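Local coordinates for branched-chain alpha-ketoacid decarboxylase (Lactococcus lactis, PDB 2VBF), which probably decarboxylates branched-chain and aromatic alpha-keto acids to aldehydes, using thiamine diphosphate and a magnesium ion as cofactors, at residues 246-251 and 257-262; 250-255 and 271-276; 267-270 and 275-278; 299-304 and 316-321. All coordinates share one frame; numbering follows the deposited sequence. Where two conformers were deposited one is given.

Contact 1 (246-251 and 257-262); sequences KTVTQF and LPITTL
Two oblique pairs of apolar side chains, Phe251 with Leu257 and Val248 with Ile259, join residues 246-251 to 257-262. In the first pair a single methyl of Leu257, CD1, lies equally near two ring atoms, 3.8 Å from Phe251 CE2 and from Phe251 CZ. The methyl meets the ring at a slant, and the leucine side chain runs across the phenylalanine rather than alongside it. The ring gets there through its own length, because the first bond of the Phe251 side chain does not aim at residues 257-262. With CG opposite the backbone N (chi1 174°), the side chain reaches out until the far end of the ring approaches Leu257.

Residues 246-251 belong to helix 245-255 and residues 257-262 carry strand 259-261, so the contact packs the helix of a beta-alpha-beta crossover, which connects the neighbouring parallel strands 231-235 and 259-261, onto the second of those strands in the Rossmann-like central domain. Val248, one helical turn before Phe251, points at the sheet. Its CG1 methyl meets Ile259 CD1 at 4.1 Å. Extended from a CG1 that also stands opposite its backbone N (chi1 -177°), this isoleucine methyl is the tip of the chain, while the Ile259 side chain also rests on Val233 and Ala235 of the adjoining strand. Val269 packs against both Val248 and Ile259. At the other pair Leu225, from helix 212-227, touches Phe251 and Leu257 alike, and Pro231 lies against Leu257.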
loop_
_atom_site.group_PDB
_atom_site.type_symbol
_atom_site.label_atom_id
_atom_site.label_comp_id
_atom_site.label_asym_id
_atom_site.label_seq_id
_atom_site.Cartn_x
_atom_site.Cartn_y
_atom_site.Cartn_z
ATOM N N LYS A 246 -5.029 -6.726 31.961
ATOM C CA LYS A 246 -5.510 -7.530 33.093
ATOM C C LYS A 246 -4.912 -7.039 34.411
ATOM O O LYS A 246 -5.556 -7.108 35.451
ATOM C CB LYS A 246 -5.191 -9.012 32.886
ATOM C CG LYS A 246 -5.938 -9.637 31.727
ATOM C CD LYS A 246 -7.425 -9.729 31.996
ATOM C CE LYS A 246 -8.182 -10.306 30.813
ATOM N NZ LYS A 246 -7.765 -11.695 30.552
ATOM N N THR A 247 -3.683 -6.540 34.349
ATOM C CA THR A 247 -2.972 -5.988 35.512
ATOM C C THR A 247 -3.672 -4.727 36.036
ATOM O O THR A 247 -3.937 -4.597 37.236
ATOM C CB THR A 247 -1.497 -5.680 35.139
ATOM O OG1 THR A 247 -0.826 -6.902 34.787
ATOM C CG2 THR A 247 -0.743 -5.007 36.283
ATOM N N VAL A 248 -3.982 -3.805 35.132
ATOM C CA VAL A 248 -4.717 -2.593 35.496
ATOM C C VAL A 248 -6.145 -2.902 35.983
ATOM O O VAL A 248 -6.613 -2.311 36.963
ATOM C CB VAL A 248 -4.757 -1.593 34.305
ATOM C CG1 VAL A 248 -5.565 -0.343 34.662
ATOM C CG2 VAL A 248 -3.349 -1.228 33.887
ATOM N N THR A 249 -6.823 -3.830 35.308
ATOM C CA THR A 249 -8.167 -4.238 35.678
ATOM C C THR A 249 -8.161 -4.778 37.109
ATOM O O THR A 249 -9.003 -4.380 37.905
ATOM C CB THR A 249 -8.733 -5.266 34.672
ATOM O OG1 THR A 249 -8.954 -4.615 33.402
ATOM C CG2 THR A 249 -10.021 -5.877 35.154
ATOM N N GLN A 250 -7.176 -5.618 37.435
ATOM C CA GLN A 250 -7.049 -6.182 38.789
ATOM C C GLN A 250 -6.788 -5.082 39.817
ATOM O O GLN A 250 -7.399 -5.068 40.885
ATOM C CB GLN A 250 -5.933 -7.236 38.856
ATOM C CG GLN A 250 -5.886 -8.030 40.176
ATOM C CD GLN A 250 -4.832 -9.134 40.170
ATOM O OE1 GLN A 250 -3.637 -8.863 40.139
ATOM N NE2 GLN A 250 -5.280 -10.387 40.216
ATOM N N PHE A 251 -5.872 -4.173 39.502
ATOM C CA PHE A 251 -5.580 -3.026 40.388
ATOM C C PHE A 251 -6.830 -2.185 40.681
ATOM O O PHE A 251 -7.150 -1.891 41.840
ATOM C CB PHE A 251 -4.490 -2.148 39.771
ATOM C CG PHE A 251 -4.219 -0.879 40.535
ATOM C CD1 PHE A 251 -3.748 -0.935 41.845
ATOM C CD2 PHE A 251 -4.428 0.365 39.950
ATOM C CE1 PHE A 251 -3.482 0.227 42.560
ATOM C CE2 PHE A 251 -4.166 1.539 40.666
ATOM C CZ PHE A 251 -3.696 1.463 41.969
ATOM N N LEU A 257 -11.038 2.148 42.484
ATOM C CA LEU A 257 -10.754 3.502 41.993
ATOM C C LEU A 257 -11.572 3.799 40.747
ATOM O O LEU A 257 -11.690 2.937 39.874
ATOM C CB LEU A 257 -9.266 3.669 41.673
ATOM C CG LEU A 257 -8.314 3.775 42.868
ATOM C CD1 LEU A 257 -6.878 3.483 42.442
ATOM C CD2 LEU A 257 -8.427 5.161 43.531
ATOM N N PRO A 258 -12.146 5.018 40.651
ATOM C CA PRO A 258 -12.795 5.418 39.400
ATOM C C PRO A 258 -11.801 5.377 38.238
ATOM O O PRO A 258 -10.635 5.742 38.412
ATOM C CB PRO A 258 -13.255 6.861 39.678
ATOM C CG PRO A 258 -13.310 6.959 41.166
ATOM C CD PRO A 258 -12.233 6.072 41.675
ATOM N N ILE A 259 -12.260 4.895 37.088
ATOM C CA ILE A 259 -11.404 4.804 35.901
ATOM C C ILE A 259 -12.157 5.126 34.613
ATOM O O ILE A 259 -13.328 4.774 34.435
ATOM C CB ILE A 259 -10.710 3.408 35.778
ATOM C CG1 ILE A 259 -9.762 3.366 34.559
ATOM C CG2 ILE A 259 -11.744 2.281 35.680
ATOM C CD1 ILE A 259 -8.672 2.327 34.652
ATOM N N THR A 260 -11.444 5.819 33.733
ATOM C CA THR A 260 -11.904 6.128 32.395
ATOM C C THR A 260 -10.770 5.787 31.422
ATOM O O THR A 260 -9.633 5.574 31.838
ATOM C CB THR A 260 -12.332 7.621 32.298
ATOM O OG1 THR A 260 -12.893 7.890 31.010
ATOM C CG2 THR A 260 -11.173 8.578 32.594
ATOM N N THR A 261 -11.107 5.667 30.141
ATOM C CA THR A 261 -10.120 5.634 29.068
ATOM C C THR A 261 -10.536 6.638 28.005
ATOM O O THR A 261 -11.697 7.060 27.934
ATOM C CB THR A 261 -9.971 4.227 28.409
ATOM O OG1 THR A 261 -11.083 3.970 27.538
ATOM C CG2 THR A 261 -9.884 3.124 29.466
ATOM N N LEU A 262 -9.581 7.027 27.174
ATOM C CA LEU A 262 -9.908 7.734 25.936
ATOM C C LEU A 262 -10.414 6.684 24.947
ATOM O O LEU A 262 -10.359 5.475 25.214
ATOM C CB LEU A 262 -8.669 8.437 25.367
ATOM C CG LEU A 262 -7.864 9.352 26.291
ATOM C CD1 LEU A 262 -6.757 10.023 25.488
ATOM C CD2 LEU A 262 -8.744 10.383 26.965
#

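Contact 2 (250-255 and 271-276)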
loop_
_atom_site.group_PDB
_atom_site.type_symbol
_atom_site.label_atom_id
_atom_site.label_comp_id
_atom_site.label_asym_id
_atom_site.label_seq_id
_atom_site.Cartn_x
_atom_site.Cartn_y
_atom_site.Cartn_z
ATOM N N GLN A 250 -7.176 -5.618 37.435
ATOM C CA GLN A 250 -7.049 -6.182 38.789
ATOM C C GLN A 250 -6.788 -5.082 39.817
ATOM O O GLN A 250 -7.399 -5.068 40.885
ATOM C CB GLN A 250 -5.933 -7.236 38.856
ATOM C CG GLN A 250 -5.886 -8.030 40.176
ATOM C CD GLN A 250 -4.832 -9.134 40.170
ATOM O OE1 GLN A 250 -3.637 -8.863 40.139
ATOM N NE2 GLN A 250 -5.280 -10.387 40.216
ATOM N N PHE A 251 -5.872 -4.173 39.502
ATOM C CA PHE A 251 -5.580 -3.026 40.388
ATOM C C PHE A 251 -6.830 -2.185 40.681
ATOM O O PHE A 251 -7.150 -1.891 41.840
ATOM C CB PHE A 251 -4.490 -2.148 39.771
ATOM C CG PHE A 251 -4.219 -0.879 40.535
ATOM C CD1 PHE A 251 -3.748 -0.935 41.845
ATOM C CD2 PHE A 251 -4.428 0.365 39.950
ATOM C CE1 PHE A 251 -3.482 0.227 42.560
ATOM C CE2 PHE A 251 -4.166 1.539 40.666
ATOM C CZ PHE A 251 -3.696 1.463 41.969
ATOM N N VAL A 252 -7.548 -1.817 39.630
ATOM C CA VAL A 252 -8.767 -1.011 39.770
ATOM C C VAL A 252 -9.858 -1.775 40.517
ATOM O O VAL A 252 -10.587 -1.190 41.322
ATOM C CB VAL A 252 -9.281 -0.536 38.373
ATOM C CG1 VAL A 252 -10.657 0.088 38.468
ATOM C CG2 VAL A 252 -8.268 0.424 37.763
ATOM N N SER A 253 -9.968 -3.077 40.240
ATOM C CA SER A 253 -10.933 -3.944 40.897
ATOM C C SER A 253 -10.717 -3.944 42.416
ATOM O O SER A 253 -11.654 -3.757 43.191
ATOM C CB SER A 253 -10.779 -5.373 40.347
ATOM O OG SER A 253 -11.725 -6.244 40.904
ATOM N N GLU A 254 -9.467 -4.163 42.816
ATOM C CA GLU A 254 -9.112 -4.323 44.231
ATOM C C GLU A 254 -9.282 -3.008 45.009
ATOM O O GLU A 254 -9.734 -3.016 46.161
ATOM C CB GLU A 254 -7.684 -4.880 44.366
ATOM C CG GLU A 254 -7.560 -6.330 43.865
ATOM C CD GLU A 254 -6.121 -6.867 43.767
ATOM O OE1 GLU A 254 -5.170 -6.074 43.826
ATOM O OE2 GLU A 254 -5.950 -8.103 43.613
ATOM N N THR A 255 -8.937 -1.895 44.368
ATOM C CA THR A 255 -8.941 -0.563 45.011
ATOM C C THR A 255 -10.250 0.226 44.847
ATOM O O THR A 255 -10.448 1.232 45.533
ATOM C CB THR A 255 -7.820 0.326 44.437
ATOM O OG1 THR A 255 -8.040 0.506 43.031
ATOM C CG2 THR A 255 -6.455 -0.297 44.660
ATOM N N GLU A 271 -14.307 -2.845 30.798
ATOM C CA GLU A 271 -15.359 -1.846 30.965
ATOM C C GLU A 271 -16.567 -2.272 31.821
ATOM O O GLU A 271 -17.441 -1.445 32.091
ATOM C CB GLU A 271 -15.850 -1.379 29.598
ATOM C CG GLU A 271 -14.772 -0.677 28.773
ATOM C CD GLU A 271 -15.343 0.089 27.591
ATOM O OE1 GLU A 271 -16.559 -0.042 27.328
ATOM O OE2 GLU A 271 -14.580 0.829 26.920
ATOM N N SER A 272 -16.630 -3.535 32.232
ATOM C CA SER A 272 -17.766 -4.009 33.040
ATOM C C SER A 272 -17.585 -3.650 34.514
ATOM O O SER A 272 -18.562 -3.650 35.277
ATOM C CB SER A 272 -17.951 -5.516 32.876
ATOM O OG SER A 272 -16.901 -6.213 33.499
ATOM N N LEU A 273 -16.339 -3.352 34.900
ATOM C CA LEU A 273 -16.003 -2.919 36.266
ATOM C C LEU A 273 -16.946 -1.852 36.798
ATOM O O LEU A 273 -17.286 -0.910 36.084
ATOM C CB LEU A 273 -14.573 -2.383 36.319
ATOM C CG LEU A 273 -13.432 -3.349 36.009
ATOM C CD1 LEU A 273 -12.107 -2.690 36.294
ATOM C CD2 LEU A 273 -13.594 -4.628 36.807
ATOM N N PRO A 274 -17.374 -1.986 38.072
ATOM C CA PRO A 274 -18.321 -1.018 38.602
ATOM C C PRO A 274 -17.769 0.408 38.638
ATOM O O PRO A 274 -18.545 1.348 38.534
ATOM C CB PRO A 274 -18.616 -1.536 40.024
ATOM C CG PRO A 274 -17.522 -2.439 40.348
ATOM C CD PRO A 274 -17.039 -3.025 39.059
ATOM N N SER A 275 -16.447 0.552 38.754
ATOM C CA SER A 275 -15.803 1.869 38.809
ATOM C C SER A 275 -15.404 2.437 37.434
ATOM O O SER A 275 -14.858 3.534 37.376
ATOM C CB SER A 275 -14.568 1.822 39.709
ATOM O OG SER A 275 -13.533 1.067 39.123
ATOM N N PHE A 276 -15.679 1.707 36.348
ATOM C CA PHE A 276 -15.439 2.236 34.996
ATOM C C PHE A 276 -16.538 3.244 34.656
ATOM O O PHE A 276 -17.736 2.910 34.686
ATOM C CB PHE A 276 -15.360 1.123 33.933
ATOM C CG PHE A 276 -15.216 1.649 32.527
ATOM C CD1 PHE A 276 -13.999 2.152 32.088
ATOM C CD2 PHE A 276 -16.297 1.674 31.653
ATOM C CE1 PHE A 276 -13.853 2.677 30.801
ATOM C CE2 PHE A 276 -16.157 2.195 30.358
ATOM C CZ PHE A 276 -14.930 2.694 29.940
#
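The two backbones come nearest at Val252, in the last turns of helix 245-255, and Ser275, with 7.7 Å between Val252 CA and Ser275 CA, where a type I beta turn from Leu273 to Phe276 bends past the helix. The closest contacts converge on one methyl group. Val252 CG1 is directed at the turn and touches two different kinds of atom. It packs 3.8 Å from Leu273 CD1. On the serine side the approach is tight, 3.1 Å from Val252 CG1 to Ser275 OG. Leu273 lays its side chain across the valine at a slant, and the same CD1 methyl also approaches Val252 CB.

The serine oxygen has its polar partner outside both segments, in a hydrogen bond with Leu257 O. Its chi1 of 70° sets OG between the backbone N and the carbonyl carbon of Ser275, a rotation that permits both this bond and the approach of the valine methyl. Pairing with Leu257 O thus satisfies a hydroxyl that faces the hydrocarbon of the helix.

Within the helix, Phe251 O is gripped twice by Thr255. The backbone N donates to it at 3.1 Å between Thr255 N and Phe251 O, whereas Thr255 OG1 donates to Phe251 O at 2.8 Å from the opposite face of the carbonyl plane, tilted 31° out of it. The turn itself is closed by the bond from Phe276 N to Leu273 O. Together these features describe a helix end packed on the beta turn that leads into 276-279, the outermost strand at this end of the mixed sheet of the central domain.

Contact 3 (267-270 and 275-278)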
loop_
_atom_site.group_PDB
_atom_site.type_symbol
_atom_site.label_atom_id
_atom_site.label_comp_id
_atom_site.label_asym_id
_atom_site.label_seq_id
_atom_site.Cartn_x
_atom_site.Cartn_y
_atom_site.Cartn_z
ATOM N N SER A 267 -10.619 -0.217 25.990
ATOM C CA SER A 267 -10.429 -1.589 26.493
ATOM C C SER A 267 -9.050 -1.816 27.132
ATOM O O SER A 267 -8.681 -2.960 27.411
ATOM C CB SER A 267 -10.779 -2.687 25.456
ATOM O OG SER A 267 -9.748 -2.941 24.512
ATOM N N ALA A 268 -8.324 -0.726 27.405
ATOM C CA ALA A 268 -7.117 -0.774 28.247
ATOM C C ALA A 268 -7.443 -1.321 29.646
ATOM O O ALA A 268 -6.561 -1.764 30.362
ATOM C CB ALA A 268 -6.488 0.600 28.366
ATOM N N VAL A 269 -8.707 -1.215 30.030
ATOM C CA VAL A 269 -9.258 -1.884 31.207
ATOM C C VAL A 269 -10.580 -2.529 30.820
ATOM O O VAL A 269 -11.176 -2.161 29.813
ATOM C CB VAL A 269 -9.480 -0.908 32.371
ATOM C CG1 VAL A 269 -8.148 -0.271 32.765
ATOM C CG2 VAL A 269 -10.563 0.126 32.030
ATOM N N ASP A 270 -11.042 -3.468 31.634
ATOM C CA ASP A 270 -12.335 -4.117 31.430
ATOM C C ASP A 270 -13.444 -3.127 31.766
ATOM O O ASP A 270 -13.510 -2.623 32.888
ATOM C CB ASP A 270 -12.451 -5.352 32.331
ATOM C CG ASP A 270 -13.596 -6.263 31.931
ATOM O OD1 ASP A 270 -14.744 -5.788 31.839
ATOM O OD2 ASP A 270 -13.329 -7.462 31.696
ATOM N N SER A 275 -16.447 0.552 38.754
ATOM C CA SER A 275 -15.803 1.869 38.809
ATOM C C SER A 275 -15.404 2.437 37.434
ATOM O O SER A 275 -14.858 3.534 37.376
ATOM C CB SER A 275 -14.568 1.822 39.709
ATOM O OG SER A 275 -13.533 1.067 39.123
ATOM N N PHE A 276 -15.679 1.707 36.348
ATOM C CA PHE A 276 -15.439 2.236 34.996
ATOM C C PHE A 276 -16.538 3.244 34.656
ATOM O O PHE A 276 -17.736 2.910 34.686
ATOM C CB PHE A 276 -15.360 1.123 33.933
ATOM C CG PHE A 276 -15.216 1.649 32.527
ATOM C CD1 PHE A 276 -13.999 2.152 32.088
ATOM C CD2 PHE A 276 -16.297 1.674 31.653
ATOM C CE1 PHE A 276 -13.853 2.677 30.801
ATOM C CE2 PHE A 276 -16.157 2.195 30.358
ATOM C CZ PHE A 276 -14.930 2.694 29.940
ATOM N N LEU A 277 -16.126 4.474 34.330
ATOM C CA LEU A 277 -17.036 5.602 34.132
ATOM C C LEU A 277 -17.591 5.685 32.703
ATOM O O LEU A 277 -18.730 6.076 32.498
ATOM C CB LEU A 277 -16.331 6.929 34.478
ATOM C CG LEU A 277 -15.803 7.094 35.912
ATOM C CD1 LEU A 277 -15.011 8.401 36.082
ATOM C CD2 LEU A 277 -16.944 7.035 36.919
ATOM N N GLY A 278 -16.784 5.293 31.725
ATOM C CA GLY A 278 -17.074 5.558 30.329
ATOM C C GLY A 278 -15.838 6.125 29.654
ATOM O O GLY A 278 -14.738 6.139 30.231
#
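The Phe276 ring, which Val269 touches, is covered on both faces: Gly278 N stands 3.4 Å above one, displaced toward the rim, and Glu271 CG lies over the opposite one, likewise near the rim. Val269 approaches obliquely from the Glu271 side of the ring plane, with its CG2 methyl 4.0 Å from Phe276 CD1. With CG1 opposite the carbonyl carbon (chi1 -60°), CG2 falls between the backbone N and the carbonyl carbon and faces the ring. The other valine branch, CG1, is left for Val248 of helix 245-255 and for Ile259. Next to the valine, the carbonyl of Asp270 comes close to the start of the phenylalanine side chain, 4.3 Å from Asp270 O to Phe276 CB.

The Asp270 side chain leaves its backbone away from residues 275-278, and its carboxylate is bonded to other parts of the chain. OD2 takes a hydrogen bond from Asn415 N, and OD1 is bonded to Ser272 OG, while Asp270 N donates to Thr249 OG1. The chemistry is therefore divided: dispersion contacts alone hold the valine to the ring, and the charge is engaged by hydrogen bonds that would probably stabilise the ionised form.

Contact 4 (299-304 and 316-321)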
loop_
_atom_site.group_PDB
_atom_site.type_symbol
_atom_site.label_atom_id
_atom_site.label_comp_id
_atom_site.label_asym_id
_atom_site.label_seq_id
_atom_site.Cartn_x
_atom_site.Cartn_y
_atom_site.Cartn_z
ATOM N N ILE A 299 -5.213 12.823 39.493
ATOM C CA ILE A 299 -5.345 12.084 38.238
ATOM C C ILE A 299 -4.090 11.242 38.039
ATOM O O ILE A 299 -2.977 11.776 38.061
ATOM C CB ILE A 299 -5.482 13.018 37.027
ATOM C CG1 ILE A 299 -6.662 13.979 37.203
ATOM C CG2 ILE A 299 -5.628 12.191 35.730
ATOM C CD1 ILE A 299 -6.574 15.207 36.333
ATOM N N LEU A 300 -4.284 9.939 37.852
ATOM C CA LEU A 300 -3.215 9.014 37.457
ATOM C C LEU A 300 -3.457 8.578 36.006
ATOM O O LEU A 300 -4.444 7.867 35.722
ATOM C CB LEU A 300 -3.205 7.792 38.374
ATOM C CG LEU A 300 -2.190 6.672 38.105
ATOM C CD1 LEU A 300 -0.757 7.199 38.268
ATOM C CD2 LEU A 300 -2.429 5.475 39.022
ATOM N N MET A 301 -2.597 9.027 35.085
ATOM C CA MET A 301 -2.670 8.575 33.687
ATOM C C MET A 301 -1.641 7.478 33.437
ATOM O O MET A 301 -0.447 7.641 33.744
ATOM C CB MET A 301 -2.437 9.714 32.691
ATOM C CG MET A 301 -3.401 10.877 32.835
ATOM S SD MET A 301 -3.804 11.673 31.255
ATOM C CE MET A 301 -2.197 12.087 30.572
ATOM N N LEU A 302 -2.108 6.364 32.881
ATOM C CA LEU A 302 -1.262 5.214 32.584
ATOM C C LEU A 302 -1.287 4.951 31.088
ATOM O O LEU A 302 -2.271 4.441 30.563
ATOM C CB LEU A 302 -1.766 3.979 33.318
ATOM C CG LEU A 302 -1.874 4.114 34.834
ATOM C CD1 LEU A 302 -2.446 2.845 35.440
ATOM C CD2 LEU A 302 -0.526 4.420 35.423
ATOM N N GLY A 303 -0.203 5.310 30.414
ATOM C CA GLY A 303 -0.038 5.013 28.995
ATOM C C GLY A 303 -0.953 5.750 28.039
ATOM O O GLY A 303 -1.342 5.203 27.004
ATOM N N VAL A 304 -1.279 6.990 28.381
ATOM C CA VAL A 304 -2.226 7.816 27.629
ATOM C C VAL A 304 -1.520 8.816 26.704
ATOM O O VAL A 304 -0.509 9.399 27.079
ATOM C CB VAL A 304 -3.120 8.594 28.608
ATOM C CG1 VAL A 304 -3.992 9.605 27.872
ATOM C CG2 VAL A 304 -3.966 7.625 29.423
ATOM N N HIS A 316 -10.216 18.804 26.231
ATOM C CA HIS A 316 -10.014 18.203 27.550
ATOM C C HIS A 316 -9.565 19.240 28.582
ATOM O O HIS A 316 -9.027 20.297 28.231
ATOM C CB HIS A 316 -8.972 17.079 27.466
ATOM C CG HIS A 316 -7.639 17.526 26.938
ATOM N ND1 HIS A 316 -7.460 17.942 25.636
ATOM C CD2 HIS A 316 -6.426 17.619 27.533
ATOM C CE1 HIS A 316 -6.196 18.277 25.453
ATOM N NE2 HIS A 316 -5.547 18.093 26.588
ATOM N N HIS A 317 -9.809 18.936 29.852
ATOM C CA HIS A 317 -9.348 19.768 30.962
ATOM C C HIS A 317 -8.755 18.850 32.017
ATOM O O HIS A 317 -9.454 18.396 32.911
ATOM C CB HIS A 317 -10.505 20.569 31.553
ATOM C CG HIS A 317 -11.142 21.510 30.584
ATOM N ND1 HIS A 317 -10.583 22.724 30.247
ATOM C CD2 HIS A 317 -12.297 21.419 29.882
ATOM C CE1 HIS A 317 -11.364 23.337 29.374
ATOM N NE2 HIS A 317 -12.411 22.567 29.137
ATOM N N LEU A 318 -7.463 18.571 31.883
ATOM C CA LEU A 318 -6.769 17.661 32.777
ATOM C C LEU A 318 -5.599 18.428 33.375
ATOM O O LEU A 318 -4.639 18.741 32.681
ATOM C CB LEU A 318 -6.286 16.408 32.024
ATOM C CG LEU A 318 -7.360 15.574 31.315
ATOM C CD1 LEU A 318 -6.726 14.511 30.413
ATOM C CD2 LEU A 318 -8.313 14.932 32.335
ATOM N N ASP A 319 -5.689 18.709 34.671
ATOM C CA ASP A 319 -4.735 19.582 35.357
ATOM C C ASP A 319 -3.434 18.851 35.727
ATOM O O ASP A 319 -3.399 18.025 36.634
ATOM C CB ASP A 319 -5.405 20.151 36.616
ATOM C CG ASP A 319 -4.628 21.284 37.251
ATOM O OD1 ASP A 319 -3.428 21.480 36.954
ATOM O OD2 ASP A 319 -5.249 21.998 38.062
ATOM N N GLU A 320 -2.368 19.172 34.995
ATOM C CA GLU A 320 -1.008 18.703 35.283
ATOM C C GLU A 320 -0.589 18.856 36.750
ATOM O O GLU A 320 0.132 18.014 37.286
ATOM C CB GLU A 320 -0.005 19.434 34.364
ATOM C CG GLU A 320 -0.080 20.991 34.394
ATOM C CD GLU A 320 -1.385 21.572 33.815
ATOM O OE1 GLU A 320 -1.945 20.991 32.853
ATOM O OE2 GLU A 320 -1.865 22.606 34.340
ATOM N N ASN A 321 -1.056 19.920 37.411
ATOM C CA ASN A 321 -0.688 20.175 38.809
ATOM C C ASN A 321 -1.268 19.154 39.788
ATOM O O ASN A 321 -0.797 19.056 40.920
ATOM C CB ASN A 321 -1.119 21.579 39.235
ATOM C CG ASN A 321 -0.472 22.665 38.405
ATOM O OD1 ASN A 321 0.726 22.621 38.135
ATOM N ND2 ASN A 321 -1.262 23.650 37.996
#
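Asp319, whose backbone N is touched by Ile299, reaches forward with its carboxylate to accept a hydrogen bond from the backbone N two residues on: Asn321 N to Asp319 OD1 is 2.9 Å, with an N-H...O angle of 147°. The donor lies above the carboxylate, 43° out of its plane. This is an Asx turn, and it leads into the short 3-10 segment that begins at Glu320. The end of the Asp319 side chain leads away from strand 298-302, which leaves the backbone side of the turn to the apolar contact.

There Ile299 uses its CD1 methyl. The methyl abuts the peptide at 4.0 Å from Asp319 N, and comes within 4.3 Å of Leu318 CA. With CG1 opposite the carbonyl carbon (chi1 -56°), the isoleucine extends from the strand into the bend of the loop, and CD1 also meets the CD2 branch of Leu318, more loosely. The other leucine branch is met by Met301, two residues farther along the strand and on the same side of it: Leu318 CD1 lies 4.2 Å from Met301 SD. The methionine chain is bent at chi2, which carries the sulfur to the leucine, and the two side chains meet at a slant.

Leu318 thus touches two side chains of one strand face, CD2 at Ile299 and CD1 at Met301. Beyond them it packs on Ile234 of the adjacent parallel strand 231-235, on Met323 at the start of strand 323-326, and on Val293 of helix 287-295, while Ile299 also leans on Val232 and Ile234.

Overall arrangement
From the N-terminal side, contact 1 closes the short connection between helix 245-255 and strand 259-261. Contact 2 starts from the same stretch, sharing Gln250 and Phe251, and reaches farther, to 271-276; a probable backbone bond of Ile259 N with Ser275 O joins the two. Contact 3 closes the tighter bend 267-278 and ends on the same stretch as contact 2, sharing Ser275 and Phe276, while Val269 packs on the side chains of contact 1. These three form one cluster around the edge strand 276-279 and its neighbour. Contact 4 follows in series, closing the loop between strands 298-302 and 323-326 of the same sheet, and meets contact 1 where Val304 touches Leu262.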